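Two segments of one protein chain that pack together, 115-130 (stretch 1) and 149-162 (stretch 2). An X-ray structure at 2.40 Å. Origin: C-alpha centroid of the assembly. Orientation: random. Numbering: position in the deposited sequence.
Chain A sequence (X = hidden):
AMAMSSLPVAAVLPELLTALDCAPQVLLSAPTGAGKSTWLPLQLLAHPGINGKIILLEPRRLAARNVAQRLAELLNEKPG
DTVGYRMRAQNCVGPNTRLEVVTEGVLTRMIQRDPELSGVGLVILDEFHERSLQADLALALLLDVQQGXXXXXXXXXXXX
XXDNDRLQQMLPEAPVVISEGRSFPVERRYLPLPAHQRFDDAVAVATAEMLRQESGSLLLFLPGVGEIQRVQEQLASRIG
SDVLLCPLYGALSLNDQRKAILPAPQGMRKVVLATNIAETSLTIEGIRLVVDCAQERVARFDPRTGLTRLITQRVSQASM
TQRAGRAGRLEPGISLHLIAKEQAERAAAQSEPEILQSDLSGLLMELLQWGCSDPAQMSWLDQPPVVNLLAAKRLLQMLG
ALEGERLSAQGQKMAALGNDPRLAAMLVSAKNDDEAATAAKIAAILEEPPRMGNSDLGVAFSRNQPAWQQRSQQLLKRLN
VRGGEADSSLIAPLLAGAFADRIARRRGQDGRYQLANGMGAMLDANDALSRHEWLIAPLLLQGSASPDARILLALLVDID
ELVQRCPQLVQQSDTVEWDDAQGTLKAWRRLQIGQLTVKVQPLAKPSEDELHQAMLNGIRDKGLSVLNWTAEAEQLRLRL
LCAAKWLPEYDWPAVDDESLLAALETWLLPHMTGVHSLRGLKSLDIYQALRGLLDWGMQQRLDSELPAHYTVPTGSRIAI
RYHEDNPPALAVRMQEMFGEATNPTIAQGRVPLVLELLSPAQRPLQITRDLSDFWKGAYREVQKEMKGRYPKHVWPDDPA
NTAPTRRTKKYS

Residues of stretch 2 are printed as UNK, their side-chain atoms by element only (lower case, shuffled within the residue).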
# COMPACT_ATOMS: atom_id res chain seq x y z
N PRO A 115 7.31 16.76 -21.87
CA PRO A 115 5.94 16.26 -21.76
C PRO A 115 5.21 16.12 -23.11
O PRO A 115 4.13 15.54 -23.16
CB PRO A 115 5.25 17.32 -20.88
CG PRO A 115 6.36 17.99 -20.15
CD PRO A 115 7.48 18.03 -21.14
N GLU A 116 5.80 16.65 -24.18
CA GLU A 116 5.22 16.45 -25.50
C GLU A 116 6.09 15.49 -26.32
O GLU A 116 5.74 15.17 -27.46
CB GLU A 116 5.04 17.78 -26.21
CG GLU A 116 3.72 18.46 -25.88
CD GLU A 116 3.76 19.96 -26.09
OE1 GLU A 116 4.52 20.42 -26.97
OE2 GLU A 116 3.03 20.67 -25.37
N LEU A 117 7.19 15.04 -25.72
CA LEU A 117 8.12 14.08 -26.34
C LEU A 117 8.42 14.38 -27.80
O LEU A 117 8.17 13.55 -28.68
CB LEU A 117 7.57 12.65 -26.21
CG LEU A 117 7.60 12.03 -24.82
CD1 LEU A 117 6.96 10.66 -24.85
CD2 LEU A 117 9.02 11.95 -24.29
N SER A 118 8.96 15.57 -28.04
CA SER A 118 9.21 16.09 -29.38
C SER A 118 10.04 15.13 -30.24
O SER A 118 11.03 14.58 -29.78
CB SER A 118 9.92 17.44 -29.29
OG SER A 118 9.19 18.35 -28.46
N GLY A 119 9.62 14.94 -31.49
CA GLY A 119 10.29 14.02 -32.39
C GLY A 119 9.83 12.58 -32.26
O GLY A 119 9.89 11.82 -33.23
N VAL A 120 9.38 12.19 -31.07
CA VAL A 120 8.92 10.82 -30.83
C VAL A 120 7.53 10.58 -31.41
O VAL A 120 6.63 11.40 -31.21
CB VAL A 120 8.88 10.50 -29.31
CG1 VAL A 120 8.63 9.01 -29.08
CG2 VAL A 120 10.15 10.97 -28.62
N GLY A 121 7.35 9.46 -32.10
CA GLY A 121 6.06 9.13 -32.69
C GLY A 121 5.42 7.86 -32.13
O GLY A 121 4.20 7.74 -32.07
N LEU A 122 6.24 6.91 -31.72
CA LEU A 122 5.73 5.66 -31.18
C LEU A 122 6.51 5.23 -29.95
O LEU A 122 7.74 5.21 -29.94
CB LEU A 122 5.77 4.56 -32.23
CG LEU A 122 5.68 3.14 -31.68
CD1 LEU A 122 4.32 2.85 -31.04
CD2 LEU A 122 6.02 2.13 -32.77
N VAL A 123 5.78 4.89 -28.90
CA VAL A 123 6.40 4.31 -27.71
C VAL A 123 5.92 2.87 -27.53
O VAL A 123 4.73 2.58 -27.69
CB VAL A 123 6.10 5.15 -26.45
CG1 VAL A 123 6.83 4.58 -25.26
CG2 VAL A 123 6.52 6.61 -26.67
N ILE A 124 6.86 1.97 -27.23
CA ILE A 124 6.55 0.57 -27.00
C ILE A 124 6.85 0.14 -25.56
O ILE A 124 7.98 0.26 -25.10
CB ILE A 124 7.34 -0.33 -27.96
CG1 ILE A 124 7.20 0.16 -29.40
CG2 ILE A 124 6.89 -1.79 -27.81
CD1 ILE A 124 8.04 -0.61 -30.39
N LEU A 125 5.82 -0.36 -24.88
CA LEU A 125 5.95 -0.87 -23.51
C LEU A 125 6.03 -2.39 -23.53
O LEU A 125 5.02 -3.08 -23.68
CB LEU A 125 4.77 -0.41 -22.65
CG LEU A 125 4.49 1.09 -22.58
CD1 LEU A 125 3.29 1.34 -21.70
CD2 LEU A 125 5.69 1.82 -22.05
N ASP A 126 7.24 -2.91 -23.36
CA ASP A 126 7.47 -4.34 -23.50
C ASP A 126 7.30 -5.07 -22.17
O ASP A 126 7.41 -4.47 -21.11
CB ASP A 126 8.86 -4.58 -24.09
CG ASP A 126 9.00 -5.95 -24.70
OD1 ASP A 126 10.14 -6.46 -24.76
OD2 ASP A 126 7.97 -6.53 -25.12
N GLU A 127 7.04 -6.38 -22.25
CA GLU A 127 6.80 -7.23 -21.08
C GLU A 127 5.77 -6.61 -20.14
O GLU A 127 5.94 -6.61 -18.93
CB GLU A 127 8.11 -7.50 -20.34
CG GLU A 127 9.26 -7.90 -21.26
CD GLU A 127 9.01 -9.19 -22.02
OE1 GLU A 127 8.36 -10.11 -21.47
OE2 GLU A 127 9.45 -9.30 -23.19
N PHE A 128 4.69 -6.09 -20.72
CA PHE A 128 3.69 -5.38 -19.93
C PHE A 128 2.94 -6.27 -18.93
O PHE A 128 2.42 -5.79 -17.92
CB PHE A 128 2.66 -4.69 -20.84
CG PHE A 128 1.77 -3.73 -20.10
CD1 PHE A 128 0.52 -4.11 -19.66
CD2 PHE A 128 2.23 -2.45 -19.80
CE1 PHE A 128 -0.28 -3.23 -18.94
CE2 PHE A 128 1.43 -1.57 -19.10
CZ PHE A 128 0.17 -1.97 -18.66
N HIS A 129 2.88 -7.56 -19.21
CA HIS A 129 2.19 -8.51 -18.36
C HIS A 129 2.79 -8.59 -16.94
O HIS A 129 2.14 -9.11 -16.03
CB HIS A 129 2.23 -9.88 -19.00
CG HIS A 129 3.62 -10.36 -19.25
ND1 HIS A 129 4.32 -10.04 -20.39
CD2 HIS A 129 4.46 -11.08 -18.48
CE1 HIS A 129 5.53 -10.56 -20.32
NE2 HIS A 129 5.64 -11.21 -19.17
N GLU A 130 4.02 -8.10 -16.78
CA GLU A 130 4.70 -8.15 -15.48
C GLU A 130 4.15 -7.11 -14.53
O GLU A 130 4.37 -7.16 -13.33
CB GLU A 130 6.21 -7.96 -15.65
CG GLU A 130 6.91 -9.15 -16.31
CD GLU A 130 8.42 -9.00 -16.37
OE1 GLU A 130 9.13 -10.02 -16.21
OE2 GLU A 130 8.91 -7.88 -16.59
N UNK A 149 -1.63 17.86 -27.02
CA UNK A 149 -1.45 18.06 -28.45
C UNK A 149 -1.15 16.76 -29.18
O UNK A 149 -1.60 16.54 -30.31
c UNK A 149 -0.32 19.05 -28.75
c UNK A 149 -1.01 20.98 -27.41
c UNK A 149 -0.69 20.53 -28.80
c UNK A 149 -1.89 20.74 -29.75
N UNK A 150 -0.37 15.91 -28.53
CA UNK A 150 0.18 14.74 -29.20
C UNK A 150 -0.87 13.67 -29.51
O UNK A 150 -0.82 12.57 -28.97
c UNK A 150 2.51 15.09 -28.17
c UNK A 150 3.11 15.54 -29.51
n UNK A 150 3.88 12.53 -31.48
n UNK A 150 3.10 14.46 -30.50
n UNK A 150 4.97 13.39 -29.66
c UNK A 150 1.31 14.15 -28.36
c UNK A 150 3.99 13.47 -30.55
N UNK A 151 -1.80 13.99 -30.40
CA UNK A 151 -2.81 13.02 -30.84
C UNK A 151 -2.29 12.20 -32.02
O UNK A 151 -3.04 11.45 -32.65
c UNK A 151 -4.13 13.73 -31.21
o UNK A 151 -5.01 15.04 -33.00
c UNK A 151 -3.99 14.73 -32.35
o UNK A 151 -2.86 15.21 -32.61
N UNK A 152 -1.00 12.34 -32.30
CA UNK A 152 -0.31 11.64 -33.37
C UNK A 152 0.64 10.60 -32.79
O UNK A 152 1.11 9.71 -33.50
o UNK A 152 2.78 12.80 -33.58
o UNK A 152 1.35 14.14 -32.58
c UNK A 152 0.50 12.62 -34.21
c UNK A 152 1.63 13.24 -33.41
N UNK A 153 0.94 10.75 -31.51
CA UNK A 153 1.84 9.85 -30.79
C UNK A 153 1.21 8.47 -30.59
O UNK A 153 0.31 8.31 -29.78
c UNK A 153 2.24 10.46 -29.44
c UNK A 153 3.07 10.15 -27.08
c UNK A 153 4.45 9.27 -29.00
c UNK A 153 3.03 9.55 -28.48
N UNK A 154 1.69 7.48 -31.34
CA UNK A 154 1.12 6.13 -31.28
C UNK A 154 1.70 5.38 -30.09
O UNK A 154 2.68 5.82 -29.50
c UNK A 154 1.25 5.31 -35.05
c UNK A 154 0.79 6.05 -36.30
c UNK A 154 0.85 6.06 -33.80
n UNK A 154 1.21 5.32 -37.53
c UNK A 154 1.39 5.37 -32.57
N UNK A 155 1.10 4.23 -29.76
CA UNK A 155 1.49 3.50 -28.55
C UNK A 155 1.31 1.99 -28.69
O UNK A 155 0.18 1.50 -28.86
c UNK A 155 1.06 3.57 -25.96
c UNK A 155 0.14 4.20 -24.94
c UNK A 155 2.50 3.94 -25.69
c UNK A 155 0.69 4.03 -27.35
N UNK A 156 2.41 1.25 -28.60
CA UNK A 156 2.35 -0.21 -28.68
C UNK A 156 2.62 -0.91 -27.35
O UNK A 156 3.71 -0.85 -26.79
c UNK A 156 3.34 -0.72 -29.72
c UNK A 156 3.35 -2.25 -29.88
c UNK A 156 4.30 -2.63 -30.99
c UNK A 156 1.95 -2.77 -30.19
N UNK A 157 1.61 -1.61 -26.84
CA UNK A 157 1.79 -2.35 -25.61
C UNK A 157 1.93 -3.83 -25.91
O UNK A 157 1.04 -4.45 -26.49
c UNK A 157 0.62 -2.09 -24.65
c UNK A 157 0.81 -2.84 -23.34
c UNK A 157 0.50 -0.59 -24.41
c UNK A 157 -0.68 -0.19 -23.57
N UNK A 158 3.09 -4.38 -25.54
CA UNK A 158 3.40 -5.78 -25.82
C UNK A 158 3.32 -6.61 -24.55
O UNK A 158 4.01 -6.35 -23.57
c UNK A 158 6.67 -4.85 -29.94
c UNK A 158 4.79 -5.93 -26.42
c UNK A 158 4.99 -5.31 -27.80
s UNK A 158 6.66 -5.66 -28.36
N UNK A 159 2.50 -7.64 -24.61
CA UNK A 159 2.34 -8.57 -23.52
C UNK A 159 2.68 -9.97 -24.03
O UNK A 159 2.42 -10.30 -25.19
c UNK A 159 0.92 -8.48 -22.98
o UNK A 159 0.68 -9.41 -21.94
N UNK A 160 3.26 -10.80 -23.17
CA UNK A 160 3.61 -12.16 -23.56
C UNK A 160 2.52 -13.17 -23.18
O UNK A 160 2.59 -14.34 -23.57
c UNK A 160 4.96 -12.57 -22.94
N UNK A 161 1.53 -12.73 -22.42
CA UNK A 161 0.45 -13.62 -21.99
C UNK A 161 -0.73 -13.45 -22.91
O UNK A 161 -1.01 -12.34 -23.36
c UNK A 161 -0.02 -13.37 -20.56
c UNK A 161 1.18 -13.32 -19.60
o UNK A 161 -0.79 -12.15 -20.52
N UNK A 162 -1.42 -14.56 -23.16
CA UNK A 162 -2.44 -14.62 -24.20
C UNK A 162 -3.43 -13.50 -24.07
O UNK A 162 -3.43 -12.60 -24.90
c UNK A 162 -3.63 -17.99 -25.57
c UNK A 162 -2.86 -15.90 -26.72
c UNK A 162 -3.14 -15.98 -24.20
c UNK A 162 -3.66 -16.47 -25.55

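Position 149 carries four carbons forked at the second, facing stretch 1 without reaching it closely: Leu-149.

Position 150 has three carbons, a nitrogen, then a carbon bearing two more nitrogens, the guanidinium of Arg-150. It plugs the turn from Leu-117 to Val-120 edge-on: NH1 donates to Glu-116 O (2.9 Å), and NH1 and NH2 each donate to Val-120 O (both 3.0 Å).

Position 151 has two carbons, the second carrying two oxygens, a carboxylate on one methylene, and lies out of reach: Asp-151.

Position 152 repeats the pattern, two carbons with two oxygens on the second, and both oxygens accept from the guanidinium: Asp-152. Asp-152 OD1 accepts from Arg-150 NE at 2.7 Å and Asp-152 OD2 from Arg-150 NH2 at a very short 2.4 Å, and the salt bridge braces the arginine.

Position 153 is four carbons forked at the second, reaching toward two valines of stretch 1: Leu-153. Leu-153 CD1 lies 4.2 Å from Val-120 CG1 and 4.1 Å from Val-123 CG2.

Position 154 is four carbons in a row ending in nitrogen, an extended Lys-154. Its CB lies 4.2 Å from Leu-122 CD1 while its end leads away.

Position 155 is again four carbons forked at the second, lying against Val-123: Leu-155. Leu-155 CD1 lies 3.9 Å from Val-123 CB.

Position 156 has the same fork on the other face, its CB 3.9 Å from Leu-122 CD1 and 4.0 Å from Ile-124 CG1: Leu-156.

Position 157 forks at the first carbon with one arm two carbons long, hence Ile-157. Its CG2 sits over one face of the Phe-128 ring, 4.0 Å from the centroid.

Position 158 is unbranched, two carbons, sulfur, carbon: Met-158, whose CE reaches Ile-124 CG2 at 3.7 Å.

Position 159 is one carbon and one oxygen, Ser-159, with OG 3.4 Å from His-129 CB.

Position 160 has a single carbon, CB, 3.4 Å from His-129 CE1: Ala-160.

Position 161 has a carbon carrying one oxygen and one carbon, Thr-161; CG2 meets His-129 CB at 3.6 Å.

Position 162, four carbons forked at the second, is out of reach: Leu-162.

The contact is a parallel strand pair, with Arg-150 bonded to the turn before it. Lys-154 N donates to Gly-121 O (2.6 Å), Val-123 N to Lys-154 O (3.3 Å), Leu-156 N to Val-123 O (2.8 Å), Leu-125 N to Leu-156 O (2.9 Å) and Met-158 N to Leu-125 O (3.0 Å), fixing the register. Leu-122, Ile-124, Lys-154 and Leu-156 lie on one face, Val-123, Leu-125, Leu-155 and Ile-157 on the other. Past the strand, Phe-128 N to Met-158 O (2.9 Å) extends the pairing.

Stretch 2 (149-162) LRDDLKLLIMSATL
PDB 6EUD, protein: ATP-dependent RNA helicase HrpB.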